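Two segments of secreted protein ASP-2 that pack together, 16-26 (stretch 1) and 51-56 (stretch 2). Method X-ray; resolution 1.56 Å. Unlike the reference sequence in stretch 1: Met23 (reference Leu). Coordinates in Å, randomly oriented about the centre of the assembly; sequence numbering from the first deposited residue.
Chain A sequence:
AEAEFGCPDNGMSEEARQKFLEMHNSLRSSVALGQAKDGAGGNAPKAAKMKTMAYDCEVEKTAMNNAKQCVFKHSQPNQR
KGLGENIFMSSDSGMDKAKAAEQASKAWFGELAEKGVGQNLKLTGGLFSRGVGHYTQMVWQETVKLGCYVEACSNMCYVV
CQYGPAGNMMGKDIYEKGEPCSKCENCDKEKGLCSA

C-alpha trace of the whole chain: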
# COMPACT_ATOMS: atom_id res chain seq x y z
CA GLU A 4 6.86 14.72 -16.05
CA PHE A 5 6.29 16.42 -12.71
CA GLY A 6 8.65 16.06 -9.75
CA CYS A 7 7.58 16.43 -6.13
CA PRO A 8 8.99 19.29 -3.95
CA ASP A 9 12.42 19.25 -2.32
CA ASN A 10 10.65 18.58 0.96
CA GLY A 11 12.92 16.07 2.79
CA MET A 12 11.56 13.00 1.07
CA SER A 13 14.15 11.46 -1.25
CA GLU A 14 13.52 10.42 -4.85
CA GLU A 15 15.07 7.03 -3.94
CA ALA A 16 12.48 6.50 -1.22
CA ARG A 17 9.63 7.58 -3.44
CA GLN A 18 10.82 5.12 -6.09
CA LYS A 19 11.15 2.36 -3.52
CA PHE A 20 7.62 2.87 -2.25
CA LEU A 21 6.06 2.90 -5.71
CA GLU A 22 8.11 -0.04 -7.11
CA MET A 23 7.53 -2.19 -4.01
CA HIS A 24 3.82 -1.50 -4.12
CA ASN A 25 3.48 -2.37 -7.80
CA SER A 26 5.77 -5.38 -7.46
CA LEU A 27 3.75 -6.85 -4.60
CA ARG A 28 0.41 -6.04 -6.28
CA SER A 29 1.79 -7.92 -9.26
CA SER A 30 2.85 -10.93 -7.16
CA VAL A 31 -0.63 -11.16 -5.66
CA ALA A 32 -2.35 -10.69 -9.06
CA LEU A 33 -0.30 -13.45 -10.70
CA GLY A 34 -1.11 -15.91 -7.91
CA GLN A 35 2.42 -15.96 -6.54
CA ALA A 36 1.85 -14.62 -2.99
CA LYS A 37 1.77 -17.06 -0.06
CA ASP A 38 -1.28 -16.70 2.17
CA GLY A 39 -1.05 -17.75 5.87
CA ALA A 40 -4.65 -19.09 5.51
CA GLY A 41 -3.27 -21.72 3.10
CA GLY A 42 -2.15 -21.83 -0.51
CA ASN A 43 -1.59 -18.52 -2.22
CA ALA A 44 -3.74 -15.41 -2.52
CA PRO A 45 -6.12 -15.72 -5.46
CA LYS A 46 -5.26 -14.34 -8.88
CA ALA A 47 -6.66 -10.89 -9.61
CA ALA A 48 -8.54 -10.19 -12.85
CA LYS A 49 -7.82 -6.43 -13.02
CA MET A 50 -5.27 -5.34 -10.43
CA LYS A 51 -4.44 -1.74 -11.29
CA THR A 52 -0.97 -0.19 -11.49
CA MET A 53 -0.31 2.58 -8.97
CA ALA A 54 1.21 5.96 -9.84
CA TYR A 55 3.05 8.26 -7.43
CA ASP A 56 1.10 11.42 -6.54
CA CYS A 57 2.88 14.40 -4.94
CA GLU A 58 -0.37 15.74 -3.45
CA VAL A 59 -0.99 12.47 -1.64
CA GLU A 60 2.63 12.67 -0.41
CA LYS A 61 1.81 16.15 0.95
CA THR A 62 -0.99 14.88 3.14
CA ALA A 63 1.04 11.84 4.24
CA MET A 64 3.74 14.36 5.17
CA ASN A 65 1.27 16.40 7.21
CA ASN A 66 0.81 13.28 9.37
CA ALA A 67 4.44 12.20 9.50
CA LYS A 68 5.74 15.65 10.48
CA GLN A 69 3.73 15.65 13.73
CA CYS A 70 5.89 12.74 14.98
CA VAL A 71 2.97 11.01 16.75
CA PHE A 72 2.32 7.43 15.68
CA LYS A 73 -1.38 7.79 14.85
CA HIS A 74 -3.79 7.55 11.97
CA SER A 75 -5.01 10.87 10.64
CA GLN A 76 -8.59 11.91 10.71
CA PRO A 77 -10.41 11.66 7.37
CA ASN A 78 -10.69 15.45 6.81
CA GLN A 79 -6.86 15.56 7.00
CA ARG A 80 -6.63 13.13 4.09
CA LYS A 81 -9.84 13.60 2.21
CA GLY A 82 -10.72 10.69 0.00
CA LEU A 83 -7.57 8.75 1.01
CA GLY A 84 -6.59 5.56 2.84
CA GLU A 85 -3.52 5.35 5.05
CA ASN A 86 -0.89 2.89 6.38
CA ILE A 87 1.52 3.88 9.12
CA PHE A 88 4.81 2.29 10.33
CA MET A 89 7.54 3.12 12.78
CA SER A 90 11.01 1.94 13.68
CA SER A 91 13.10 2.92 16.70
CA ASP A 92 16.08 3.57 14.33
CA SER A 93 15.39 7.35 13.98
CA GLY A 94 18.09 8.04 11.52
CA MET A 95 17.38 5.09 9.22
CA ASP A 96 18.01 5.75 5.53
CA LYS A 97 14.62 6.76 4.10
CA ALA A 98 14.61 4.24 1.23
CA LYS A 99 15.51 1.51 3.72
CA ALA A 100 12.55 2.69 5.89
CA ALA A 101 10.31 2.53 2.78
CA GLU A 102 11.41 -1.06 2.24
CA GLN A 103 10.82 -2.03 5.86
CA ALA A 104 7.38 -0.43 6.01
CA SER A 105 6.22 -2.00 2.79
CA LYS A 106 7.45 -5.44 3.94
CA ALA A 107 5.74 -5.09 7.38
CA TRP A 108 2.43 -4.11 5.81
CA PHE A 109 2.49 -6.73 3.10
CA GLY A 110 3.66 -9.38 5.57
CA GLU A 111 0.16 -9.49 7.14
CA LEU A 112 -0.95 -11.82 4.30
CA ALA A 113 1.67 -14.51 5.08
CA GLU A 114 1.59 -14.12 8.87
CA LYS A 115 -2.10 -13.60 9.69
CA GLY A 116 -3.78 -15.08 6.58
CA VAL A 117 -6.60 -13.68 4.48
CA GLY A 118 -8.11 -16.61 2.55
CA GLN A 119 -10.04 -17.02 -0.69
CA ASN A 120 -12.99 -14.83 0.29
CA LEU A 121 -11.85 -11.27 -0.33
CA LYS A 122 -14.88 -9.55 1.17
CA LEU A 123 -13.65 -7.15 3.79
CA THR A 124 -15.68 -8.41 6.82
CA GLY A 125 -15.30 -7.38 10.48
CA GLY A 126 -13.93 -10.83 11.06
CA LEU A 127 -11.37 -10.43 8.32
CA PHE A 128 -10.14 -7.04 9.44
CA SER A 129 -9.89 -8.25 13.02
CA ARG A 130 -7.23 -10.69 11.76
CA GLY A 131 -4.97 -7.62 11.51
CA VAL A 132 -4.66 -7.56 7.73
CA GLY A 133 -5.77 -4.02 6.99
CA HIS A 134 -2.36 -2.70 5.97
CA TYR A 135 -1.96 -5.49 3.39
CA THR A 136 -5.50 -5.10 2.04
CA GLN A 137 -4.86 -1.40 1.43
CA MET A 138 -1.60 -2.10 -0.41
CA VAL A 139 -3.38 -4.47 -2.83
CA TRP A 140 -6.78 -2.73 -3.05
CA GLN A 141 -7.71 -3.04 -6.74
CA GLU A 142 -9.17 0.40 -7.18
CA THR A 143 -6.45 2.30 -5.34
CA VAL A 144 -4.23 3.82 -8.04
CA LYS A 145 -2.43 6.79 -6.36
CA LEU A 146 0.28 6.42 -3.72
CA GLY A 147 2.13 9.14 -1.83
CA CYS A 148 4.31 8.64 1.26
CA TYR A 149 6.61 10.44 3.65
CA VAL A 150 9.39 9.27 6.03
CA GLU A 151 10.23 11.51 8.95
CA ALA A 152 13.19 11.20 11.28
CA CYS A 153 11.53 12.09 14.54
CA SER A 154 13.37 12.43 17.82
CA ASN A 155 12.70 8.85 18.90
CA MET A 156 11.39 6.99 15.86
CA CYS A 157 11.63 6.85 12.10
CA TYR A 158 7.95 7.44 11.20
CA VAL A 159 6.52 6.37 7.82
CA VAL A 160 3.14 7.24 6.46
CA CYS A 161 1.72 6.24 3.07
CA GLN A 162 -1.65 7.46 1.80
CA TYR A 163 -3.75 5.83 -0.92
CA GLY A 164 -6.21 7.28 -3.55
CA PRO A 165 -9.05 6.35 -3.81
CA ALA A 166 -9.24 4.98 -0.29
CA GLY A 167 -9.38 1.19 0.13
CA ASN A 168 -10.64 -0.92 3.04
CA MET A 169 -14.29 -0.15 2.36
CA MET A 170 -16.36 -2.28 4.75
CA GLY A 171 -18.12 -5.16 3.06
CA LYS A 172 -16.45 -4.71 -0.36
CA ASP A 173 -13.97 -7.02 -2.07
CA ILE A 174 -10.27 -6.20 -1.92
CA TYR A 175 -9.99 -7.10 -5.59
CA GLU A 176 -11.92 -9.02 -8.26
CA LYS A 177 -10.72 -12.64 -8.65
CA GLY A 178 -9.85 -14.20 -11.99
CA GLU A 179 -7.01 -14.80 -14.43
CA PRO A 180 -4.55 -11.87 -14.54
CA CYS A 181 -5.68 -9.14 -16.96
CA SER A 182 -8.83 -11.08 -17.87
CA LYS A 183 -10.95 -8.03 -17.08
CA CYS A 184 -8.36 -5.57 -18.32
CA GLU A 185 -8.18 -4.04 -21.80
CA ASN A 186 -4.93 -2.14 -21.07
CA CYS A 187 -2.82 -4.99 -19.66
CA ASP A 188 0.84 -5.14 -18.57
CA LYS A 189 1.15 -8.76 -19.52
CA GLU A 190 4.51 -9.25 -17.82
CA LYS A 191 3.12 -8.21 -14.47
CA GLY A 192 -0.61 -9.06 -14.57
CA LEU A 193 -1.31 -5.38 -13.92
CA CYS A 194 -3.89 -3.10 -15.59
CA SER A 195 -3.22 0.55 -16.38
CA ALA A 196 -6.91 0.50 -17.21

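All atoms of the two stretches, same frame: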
# COMPACT_ATOMS: atom_id res chain seq x y z
N ALA A 16 13.52 7.07 -2.07
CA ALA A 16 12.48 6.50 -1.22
C ALA A 16 11.15 6.48 -1.93
O ALA A 16 10.31 5.55 -1.75
CB ALA A 16 12.38 7.31 0.12
N ARG A 17 10.88 7.53 -2.71
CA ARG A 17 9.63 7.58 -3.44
C ARG A 17 9.63 6.43 -4.43
O ARG A 17 8.62 5.74 -4.57
CB ARG A 17 9.52 8.88 -4.23
CG ARG A 17 9.48 10.11 -3.38
CD ARG A 17 9.26 11.36 -4.28
NE ARG A 17 9.01 12.53 -3.43
CZ ARG A 17 9.81 13.57 -3.33
NH1 ARG A 17 10.88 13.67 -4.11
NH2 ARG A 17 9.50 14.58 -2.53
N GLN A 18 10.74 6.21 -5.13
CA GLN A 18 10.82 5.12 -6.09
C GLN A 18 10.65 3.79 -5.40
O GLN A 18 9.95 2.92 -5.91
CB GLN A 18 12.15 5.16 -6.84
CG GLN A 18 12.20 6.37 -7.78
CD GLN A 18 13.50 6.46 -8.59
OE1 GLN A 18 14.51 5.85 -8.25
NE2 GLN A 18 13.46 7.24 -9.66
N LYS A 19 11.25 3.64 -4.22
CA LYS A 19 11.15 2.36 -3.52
C LYS A 19 9.72 2.07 -3.15
O LYS A 19 9.21 0.97 -3.36
CB LYS A 19 12.07 2.36 -2.29
CG LYS A 19 12.14 1.04 -1.54
CD LYS A 19 12.74 -0.03 -2.44
CE LYS A 19 12.98 -1.32 -1.73
NZ LYS A 19 13.37 -2.35 -2.76
N PHE A 20 9.03 3.09 -2.63
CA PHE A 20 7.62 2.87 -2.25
C PHE A 20 6.78 2.46 -3.45
O PHE A 20 6.06 1.49 -3.40
CB PHE A 20 7.01 4.16 -1.66
CG PHE A 20 7.22 4.30 -0.18
CD1 PHE A 20 6.75 3.33 0.72
CD2 PHE A 20 7.90 5.39 0.33
CE1 PHE A 20 6.97 3.49 2.14
CE2 PHE A 20 8.09 5.55 1.74
CZ PHE A 20 7.63 4.59 2.61
N LEU A 21 6.90 3.20 -4.56
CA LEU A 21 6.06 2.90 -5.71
C LEU A 21 6.43 1.52 -6.32
O LEU A 21 5.55 0.69 -6.60
CB LEU A 21 6.22 3.99 -6.78
CG LEU A 21 5.26 3.79 -7.95
CD1 LEU A 21 3.75 3.96 -7.54
CD2 LEU A 21 5.62 4.71 -9.08
N GLU A 22 7.72 1.26 -6.51
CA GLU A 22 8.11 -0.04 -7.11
C GLU A 22 7.70 -1.24 -6.26
O GLU A 22 7.19 -2.24 -6.81
CB GLU A 22 9.61 -0.05 -7.35
CG GLU A 22 9.92 0.97 -8.44
CD GLU A 22 11.38 1.16 -8.66
OE1 GLU A 22 12.16 0.37 -8.09
OE2 GLU A 22 11.72 2.13 -9.40
N MET A 23 7.92 -1.14 -4.95
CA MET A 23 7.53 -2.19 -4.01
C MET A 23 6.04 -2.38 -4.05
O MET A 23 5.54 -3.50 -4.06
CB MET A 23 7.88 -1.83 -2.57
CG MET A 23 9.27 -1.72 -2.29
SD MET A 23 9.95 -3.01 -1.25
CE MET A 23 8.81 -3.97 -0.39
N HIS A 24 5.28 -1.28 -4.05
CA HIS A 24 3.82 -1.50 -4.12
C HIS A 24 3.38 -2.19 -5.39
O HIS A 24 2.56 -3.13 -5.36
CB HIS A 24 3.05 -0.19 -3.94
CG HIS A 24 2.85 0.21 -2.50
ND1 HIS A 24 3.85 0.71 -1.70
CD2 HIS A 24 1.72 0.19 -1.74
CE1 HIS A 24 3.36 0.95 -0.49
NE2 HIS A 24 2.07 0.65 -0.50
N ASN A 25 3.91 -1.73 -6.54
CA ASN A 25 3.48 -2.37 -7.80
C ASN A 25 3.99 -3.79 -7.95
O ASN A 25 3.28 -4.66 -8.45
CB ASN A 25 3.85 -1.53 -8.99
CG ASN A 25 2.90 -0.39 -9.17
OD1 ASN A 25 1.71 -0.54 -8.92
ND2 ASN A 25 3.42 0.78 -9.56
N SER A 26 5.20 -4.03 -7.46
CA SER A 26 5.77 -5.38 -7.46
C SER A 26 4.88 -6.36 -6.67
O SER A 26 4.61 -7.45 -7.11
CB SER A 26 7.12 -5.34 -6.76
OG SER A 26 7.70 -6.64 -6.63
N LYS A 51 -4.90 -2.93 -10.60
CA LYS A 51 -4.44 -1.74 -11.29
C LYS A 51 -3.03 -1.34 -10.84
O LYS A 51 -2.66 -1.51 -9.66
CB LYS A 51 -5.46 -0.59 -11.09
CG LYS A 51 -6.89 -1.02 -11.49
CD LYS A 51 -7.80 0.22 -11.66
CE LYS A 51 -9.15 -0.16 -12.36
NZ LYS A 51 -10.06 1.02 -12.28
N THR A 52 -2.27 -0.82 -11.80
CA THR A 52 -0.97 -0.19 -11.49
C THR A 52 -1.18 1.11 -10.71
O THR A 52 -2.05 1.95 -11.08
CB THR A 52 -0.24 0.13 -12.82
OG1 THR A 52 -0.07 -1.08 -13.57
CG2 THR A 52 1.14 0.64 -12.55
N MET A 53 -0.36 1.31 -9.68
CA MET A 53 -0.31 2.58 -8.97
C MET A 53 0.67 3.58 -9.61
O MET A 53 1.66 3.20 -10.26
CB MET A 53 0.10 2.41 -7.50
CG MET A 53 -0.92 1.72 -6.64
SD MET A 53 -0.21 1.40 -5.01
CE MET A 53 -1.70 1.14 -4.05
N ALA A 54 0.33 4.86 -9.45
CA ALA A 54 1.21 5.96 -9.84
C ALA A 54 1.51 6.77 -8.59
O ALA A 54 0.66 6.87 -7.70
CB ALA A 54 0.53 6.90 -10.84
N TYR A 55 2.67 7.41 -8.56
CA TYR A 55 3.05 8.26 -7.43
C TYR A 55 2.34 9.60 -7.56
O TYR A 55 2.13 10.11 -8.69
CB TYR A 55 4.57 8.47 -7.34
CG TYR A 55 4.99 8.81 -5.92
CD1 TYR A 55 5.13 7.80 -4.95
CD2 TYR A 55 5.16 10.14 -5.51
CE1 TYR A 55 5.47 8.13 -3.60
CE2 TYR A 55 5.50 10.47 -4.18
CZ TYR A 55 5.64 9.47 -3.24
OH TYR A 55 5.93 9.79 -1.93
N ASP A 56 1.90 10.16 -6.44
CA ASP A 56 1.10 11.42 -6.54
C ASP A 56 1.63 12.38 -5.47
O ASP A 56 1.55 12.08 -4.26
CB ASP A 56 -0.37 11.08 -6.26
CG ASP A 56 -1.28 12.29 -6.30
OD1 ASP A 56 -0.88 13.37 -5.86
OD2 ASP A 56 -2.43 12.17 -6.76

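This is a small contact, burying about 410 Å² in all, in which one side of a helix packs against an extended segment, pinned at one end by a pair of hydrogen bonds between an asparagine side chain and the backbone and filled out by apolar and aromatic packing along the rest.

Stretch 1 is helical throughout, and its backbone hydrogen bonds run from each amide to the carbonyl oxygen four residues earlier, as in Asn25 N to Leu21 O at 2.9 Å. That periodicity decides which residues take part: Arg17, Leu21 and then the adjacent His24 and Asn25, about one turn apart along the helix, reach the partner, while Gln18, Glu22 and Ser26 stay clear of it and leave their polar groups exposed. Stretch 2 is extended, so successive side chains tend to alternate. Met53 and Tyr55 point toward the helix, and Ala54 between them points away.

The polar anchor lies where Asn25 draws close to Thr52 and Met53. The CA-to-CB bond of Asn25 points sideways, yet the end of its side chain comes nearer and lets the carboxamide bind both backbone groups of a single residue. Met53 N donates to Asn25 OD1 over 2.9 Å, and Asn25 ND2 donates to Met53 O over 3.1 Å; the angles at hydrogen, 167° and 169°, are both close to linear. An asparagine suits this place because its amide carries an acceptor and a donor side by side, matching the NH and CO that an extended residue can offer together. The hydrogen bonds involve main chain only on the Met53 side, while the Met53 side chain packs against Leu21 and His24. Thr52 lies at the margin, its CG2 3.8 Å from Asn25 ND2.

Leu21 occupies the middle. Its CD1 lies 3.5 Å from Met53 O and 4.0 Å from Met53 CB, and its CD2 is 4.3 Å from Tyr55 CB. A branched aliphatic side chain is apt here, since it packs against both inward-pointing side chains, Met53 and Tyr55, and Leu21 CD1 also lies 3.8 Å from Tyr55 N.

The long, flexible thioether of Met53 extends to His24, where Met53 SD is 3.8 Å from His24 CB. The sulfur also sits 4.8 Å from the centroid of the His24 ring, 58° off the ring normal, an oblique sulfur-aromatic approach. The ring itself is held by its own helix: His24 ND1 donates to Phe20 O over 2.9 Å, while NE2 is bonded elsewhere in the structure.

At the other end, Tyr55 has the largest area covered by the partner stretch. Arg17 lays the aliphatic part of its side chain against this ring: Arg17 CB stands 4.2 Å from the ring centroid and 17° off the normal, a CH-pi contact over one face. Arg17 CG also comes within 3.8 Å of Tyr55 OH. Arginine can serve two roles here, its methylenes packing on the aromatic ring while its guanidinium nitrogens find hydrogen bonds outside the contact.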